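Local structure of 16S rRNA methyltransferase (Streptomyces sp. DSM 40477, 3MQ2) at residues Ser135-Arg146 with Asp205-Ile216. The protein methylates the N1 position of adenine 1408 in 16S rRNA, using S-adenosyl-L-methionine as methyl donor, and so confers resistance to aminoglycosides such as kanamycin and apramycin. Sequence-based numbering, arbitrary orientation. Where two conformers were deposited one is given.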
loop_
_atom_site.group_PDB
_atom_site.type_symbol
_atom_site.label_atom_id
_atom_site.label_comp_id
_atom_site.label_asym_id
_atom_site.label_seq_id
_atom_site.Cartn_x
_atom_site.Cartn_y
_atom_site.Cartn_z
ATOM N N SER A 135 -4.765 11.042 -2.151
ATOM C CA SER A 135 -5.600 9.975 -2.691
ATOM C C SER A 135 -5.205 8.653 -2.064
ATOM O O SER A 135 -4.073 8.483 -1.629
ATOM C CB SER A 135 -5.449 9.879 -4.210
ATOM O OG SER A 135 -4.135 9.497 -4.572
ATOM N N PHE A 136 -6.144 7.717 -2.028
ATOM C CA PHE A 136 -5.834 6.366 -1.545
ATOM C C PHE A 136 -6.462 5.300 -2.423
ATOM O O PHE A 136 -7.497 5.527 -3.061
ATOM C CB PHE A 136 -6.236 6.153 -0.079
ATOM C CG PHE A 136 -7.726 6.050 0.162
ATOM C CD1 PHE A 136 -8.414 4.860 -0.063
ATOM C CD2 PHE A 136 -8.425 7.140 0.665
ATOM C CE1 PHE A 136 -9.783 4.775 0.195
ATOM C CE2 PHE A 136 -9.779 7.062 0.924
ATOM C CZ PHE A 136 -10.464 5.881 0.692
ATOM N N LEU A 137 -5.811 4.141 -2.437
ATOM C CA LEU A 137 -6.318 2.936 -3.062
ATOM C C LEU A 137 -6.105 1.798 -2.081
ATOM O O LEU A 137 -4.965 1.514 -1.688
ATOM C CB LEU A 137 -5.548 2.645 -4.343
ATOM C CG LEU A 137 -5.677 1.233 -4.902
ATOM C CD1 LEU A 137 -7.124 0.907 -5.263
ATOM C CD2 LEU A 137 -4.779 1.108 -6.108
ATOM N N VAL A 138 -7.195 1.164 -1.665
ATOM C CA VAL A 138 -7.110 -0.076 -0.901
ATOM C C VAL A 138 -7.674 -1.166 -1.791
ATOM O O VAL A 138 -8.838 -1.108 -2.186
ATOM C CB VAL A 138 -7.927 -0.027 0.404
ATOM C CG1 VAL A 138 -7.906 -1.394 1.081
ATOM C CG2 VAL A 138 -7.385 1.043 1.355
ATOM N N ALA A 139 -6.852 -2.148 -2.136
ATOM C CA ALA A 139 -7.331 -3.196 -3.028
ATOM C C ALA A 139 -7.482 -4.450 -2.195
ATOM O O ALA A 139 -6.491 -5.081 -1.812
ATOM C CB ALA A 139 -6.373 -3.410 -4.169
ATOM N N LEU A 140 -8.726 -4.788 -1.875
ATOM C CA LEU A 140 -8.982 -5.929 -1.005
ATOM C C LEU A 140 -8.916 -7.224 -1.795
ATOM O O LEU A 140 -9.533 -7.346 -2.844
ATOM C CB LEU A 140 -10.361 -5.818 -0.364
ATOM C CG LEU A 140 -10.592 -4.671 0.608
ATOM C CD1 LEU A 140 -12.016 -4.734 1.132
ATOM C CD2 LEU A 140 -9.580 -4.713 1.762
ATOM N N ASN A 141 -8.151 -8.183 -1.281
ATOM C CA ASN A 141 -8.157 -9.536 -1.826
ATOM C C ASN A 141 -9.364 -10.251 -1.246
ATOM O O ASN A 141 -9.393 -10.574 -0.054
ATOM C CB ASN A 141 -6.873 -10.258 -1.416
ATOM C CG ASN A 141 -6.780 -11.667 -1.986
ATOM O OD1 ASN A 141 -7.754 -12.214 -2.505
ATOM N ND2 ASN A 141 -5.595 -12.270 -1.868
ATOM N N LEU A 142 -10.369 -10.486 -2.084
ATOM C CA LEU A 142 -11.627 -11.045 -1.620
ATOM C C LEU A 142 -11.479 -12.509 -1.163
ATOM O O LEU A 142 -12.355 -13.050 -0.493
ATOM C CB LEU A 142 -12.703 -10.877 -2.700
ATOM C CG LEU A 142 -13.043 -9.423 -3.043
ATOM C CD1 LEU A 142 -13.836 -9.338 -4.345
ATOM C CD2 LEU A 142 -13.802 -8.747 -1.901
ATOM N N HIS A 143 -10.340 -13.128 -1.469
ATOM C CA HIS A 143 -10.121 -14.496 -1.023
ATOM C C HIS A 143 -9.943 -14.592 0.486
ATOM O O HIS A 143 -9.962 -15.687 1.049
ATOM C CB HIS A 143 -8.971 -15.159 -1.794
ATOM C CG HIS A 143 -9.302 -15.392 -3.228
ATOM N ND1 HIS A 143 -9.729 -16.614 -3.706
ATOM C CD2 HIS A 143 -9.334 -14.543 -4.285
ATOM C CE1 HIS A 143 -9.986 -16.513 -4.998
ATOM N NE2 HIS A 143 -9.765 -15.263 -5.370
ATOM N N ALA A 144 -9.812 -13.441 1.139
ATOM C CA ALA A 144 -9.800 -13.406 2.593
ATOM C C ALA A 144 -11.157 -13.849 3.129
ATOM O O ALA A 144 -11.322 -14.040 4.331
ATOM C CB ALA A 144 -9.451 -11.992 3.096
ATOM N N TRP A 145 -12.133 -14.000 2.234
ATOM C CA TRP A 145 -13.466 -14.452 2.627
ATOM C C TRP A 145 -13.852 -15.745 1.918
ATOM O O TRP A 145 -15.019 -16.121 1.908
ATOM C CB TRP A 145 -14.522 -13.381 2.318
ATOM C CG TRP A 145 -14.449 -12.186 3.203
ATOM C CD1 TRP A 145 -15.138 -11.990 4.371
ATOM C CD2 TRP A 145 -13.647 -11.008 3.008
ATOM N NE1 TRP A 145 -14.815 -10.767 4.909
ATOM C CE2 TRP A 145 -13.905 -10.146 4.097
ATOM C CE3 TRP A 145 -12.737 -10.604 2.027
ATOM C CZ2 TRP A 145 -13.277 -8.902 4.233
ATOM C CZ3 TRP A 145 -12.110 -9.370 2.167
ATOM C CH2 TRP A 145 -12.394 -8.530 3.256
ATOM N N ARG A 146 -12.871 -16.423 1.340
ATOM C CA ARG A 146 -13.139 -17.586 0.502
ATOM C C ARG A 146 -12.207 -18.746 0.850
ATOM O O ARG A 146 -11.412 -19.177 0.024
ATOM C CB ARG A 146 -12.978 -17.194 -0.967
ATOM C CG ARG A 146 -13.892 -16.033 -1.394
ATOM C CD ARG A 146 -13.661 -15.630 -2.847
ATOM N NE ARG A 146 -14.429 -14.441 -3.213
ATOM C CZ ARG A 146 -14.295 -13.804 -4.372
ATOM N NH1 ARG A 146 -13.426 -14.243 -5.273
ATOM N NH2 ARG A 146 -15.009 -12.715 -4.624
ATOM N N ASP A 205 -12.916 -17.559 -9.849
ATOM C CA ASP A 205 -13.916 -16.573 -9.460
ATOM C C ASP A 205 -14.035 -15.459 -10.502
ATOM O O ASP A 205 -13.086 -15.171 -11.223
ATOM C CB ASP A 205 -13.616 -16.005 -8.062
ATOM C CG ASP A 205 -13.676 -17.080 -6.987
ATOM O OD1 ASP A 205 -14.467 -18.036 -7.148
ATOM O OD2 ASP A 205 -12.930 -16.987 -5.990
ATOM N N ARG A 206 -15.202 -14.835 -10.573
ATOM C CA ARG A 206 -15.410 -13.737 -11.515
ATOM C C ARG A 206 -14.455 -12.585 -11.231
ATOM O O ARG A 206 -13.813 -12.070 -12.141
ATOM C CB ARG A 206 -16.857 -13.240 -11.471
ATOM C CG ARG A 206 -17.147 -12.110 -12.460
ATOM C CD ARG A 206 -16.887 -12.528 -13.912
ATOM N NE ARG A 206 -17.058 -11.385 -14.808
ATOM C CZ ARG A 206 -16.103 -10.499 -15.077
ATOM N NH1 ARG A 206 -14.891 -10.626 -14.529
ATOM N NH2 ARG A 206 -16.355 -9.477 -15.883
ATOM N N PHE A 207 -14.379 -12.188 -9.960
ATOM C CA PHE A 207 -13.459 -11.153 -9.516
ATOM C C PHE A 207 -12.760 -11.625 -8.262
ATOM O O PHE A 207 -13.348 -12.337 -7.449
ATOM C CB PHE A 207 -14.202 -9.870 -9.168
ATOM C CG PHE A 207 -14.863 -9.213 -10.335
ATOM C CD1 PHE A 207 -14.110 -8.627 -11.337
ATOM C CD2 PHE A 207 -16.245 -9.147 -10.403
ATOM C CE1 PHE A 207 -14.737 -8.003 -12.419
ATOM C CE2 PHE A 207 -16.877 -8.520 -11.472
ATOM C CZ PHE A 207 -16.112 -7.944 -12.475
ATOM N N ASP A 208 -11.516 -11.197 -8.098
ATOM C CA ASP A 208 -10.736 -11.545 -6.922
ATOM C C ASP A 208 -10.487 -10.350 -6.026
ATOM O O ASP A 208 -10.084 -10.521 -4.884
ATOM C CB ASP A 208 -9.379 -12.087 -7.345
ATOM C CG ASP A 208 -9.499 -13.308 -8.207
ATOM O OD1 ASP A 208 -10.280 -14.197 -7.826
ATOM O OD2 ASP A 208 -8.820 -13.374 -9.249
ATOM N N VAL A 209 -10.700 -9.146 -6.554
ATOM C CA VAL A 209 -10.277 -7.935 -5.854
ATOM C C VAL A 209 -11.363 -6.871 -5.890
ATOM O O VAL A 209 -12.028 -6.681 -6.913
ATOM C CB VAL A 209 -8.996 -7.372 -6.490
ATOM C CG1 VAL A 209 -8.652 -5.990 -5.922
ATOM C CG2 VAL A 209 -7.833 -8.339 -6.298
ATOM N N LEU A 210 -11.546 -6.188 -4.767
ATOM C CA LEU A 210 -12.446 -5.047 -4.674
ATOM C C LEU A 210 -11.588 -3.817 -4.387
ATOM O O LEU A 210 -10.858 -3.789 -3.399
ATOM C CB LEU A 210 -13.427 -5.244 -3.515
ATOM C CG LEU A 210 -14.494 -4.179 -3.280
ATOM C CD1 LEU A 210 -15.407 -4.107 -4.497
ATOM C CD2 LEU A 210 -15.293 -4.491 -2.026
ATOM N N ALA A 211 -11.676 -2.806 -5.251
ATOM C CA ALA A 211 -10.900 -1.573 -5.090
ATOM C C ALA A 211 -11.689 -0.490 -4.367
ATOM O O ALA A 211 -12.770 -0.106 -4.801
ATOM C CB ALA A 211 -10.434 -1.053 -6.450
ATOM N N LEU A 212 -11.125 0.001 -3.271
ATOM C CA LEU A 212 -11.693 1.114 -2.521
ATOM C C LEU A 212 -10.821 2.325 -2.786
ATOM O O LEU A 212 -9.629 2.297 -2.502
ATOM C CB LEU A 212 -11.666 0.803 -1.018
ATOM C CG LEU A 212 -12.288 -0.508 -0.525
ATOM C CD1 LEU A 212 -12.055 -0.682 0.970
ATOM C CD2 LEU A 212 -13.765 -0.566 -0.832
ATOM N N THR A 213 -11.400 3.399 -3.322
ATOM C CA THR A 213 -10.606 4.597 -3.566
ATOM C C THR A 213 -11.270 5.832 -2.974
ATOM O O THR A 213 -12.476 5.857 -2.723
ATOM C CB THR A 213 -10.317 4.831 -5.070
ATOM O OG1 THR A 213 -11.552 4.896 -5.803
ATOM C CG2 THR A 213 -9.460 3.698 -5.646
ATOM N N GLY A 214 -10.465 6.855 -2.749
ATOM C CA GLY A 214 -10.982 8.082 -2.185
ATOM C C GLY A 214 -9.853 9.018 -1.815
ATOM O O GLY A 214 -8.755 8.951 -2.380
ATOM N N THR A 215 -10.139 9.888 -0.855
ATOM C CA THR A 215 -9.187 10.901 -0.428
ATOM C C THR A 215 -9.116 10.925 1.090
ATOM O O THR A 215 -10.066 10.560 1.778
ATOM C CB THR A 215 -9.578 12.304 -0.940
ATOM O OG1 THR A 215 -10.861 12.655 -0.420
ATOM C CG2 THR A 215 -9.639 12.327 -2.461
ATOM N N ILE A 216 -7.972 11.351 1.605
ATOM C CA ILE A 216 -7.795 11.510 3.037
ATOM C C ILE A 216 -8.397 12.856 3.428
ATOM O O ILE A 216 -8.040 13.893 2.871
ATOM C CB ILE A 216 -6.297 11.461 3.418
ATOM C CG1 ILE A 216 -5.649 10.126 3.000
ATOM C CG2 ILE A 216 -6.109 11.705 4.922
ATOM C CD1 ILE A 216 -6.348 8.879 3.580
#
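Phe136 lies flat across its strand partner Gly214: with CG between the backbone N and carbonyl carbon (chi1 72°), the ring folds back over the neighbouring backbone, and Gly214 CA makes a CH-pi contact 3.9 Å from the ring centroid. From here strands 135-141 and 209-216 run antiparallel, and Phe136-Gly214, Val138-Leu212 and Leu140-Leu210 are hydrogen-bonded pairs, each exchanging two backbone hydrogen bonds. The tight side carries Phe136, Val138, Leu140, Leu210 and Leu212; Leu140 CD1 meets Leu212 CD1 at 4.1 Å, and Ile216 CD1 reaches Phe136 CD2. The other face is looser toward its Ser135/Thr215 end, where Ser135, Leu137, Thr213 and Thr215 are partly exposed; farther along, Ala139, Ala211 and Val209 are buried. Leu137 CD1 meets Thr213 CG2 at 3.7 Å and also touches Ala211 CB.

Past the strands the contact turns polar. His143 NE2 donates a nearly straight 2.7 Å bond to Asp208 OD1, which lies in the ring plane but is met from above its own carboxylate; Ser203 also bonds this oxygen. Arg146, extended from CG to NE, brings NH1 and NH2 end-on to Phe207 O, NH1 at 2.9 Å. NH1 also forms a salt bridge with Asp205 OD2, though the hydrogen bond within it is bent and weak, while NH2 pairs with Glu157.

In this Rossmann-like methyltransferase sheet, strand 99-105 flanks 134-141 and strand 176-184 flanks 209-216. Tyr171 of helix 160-173 covers Phe136, Val138 and Leu212, and helix 109-116 packs on Leu140.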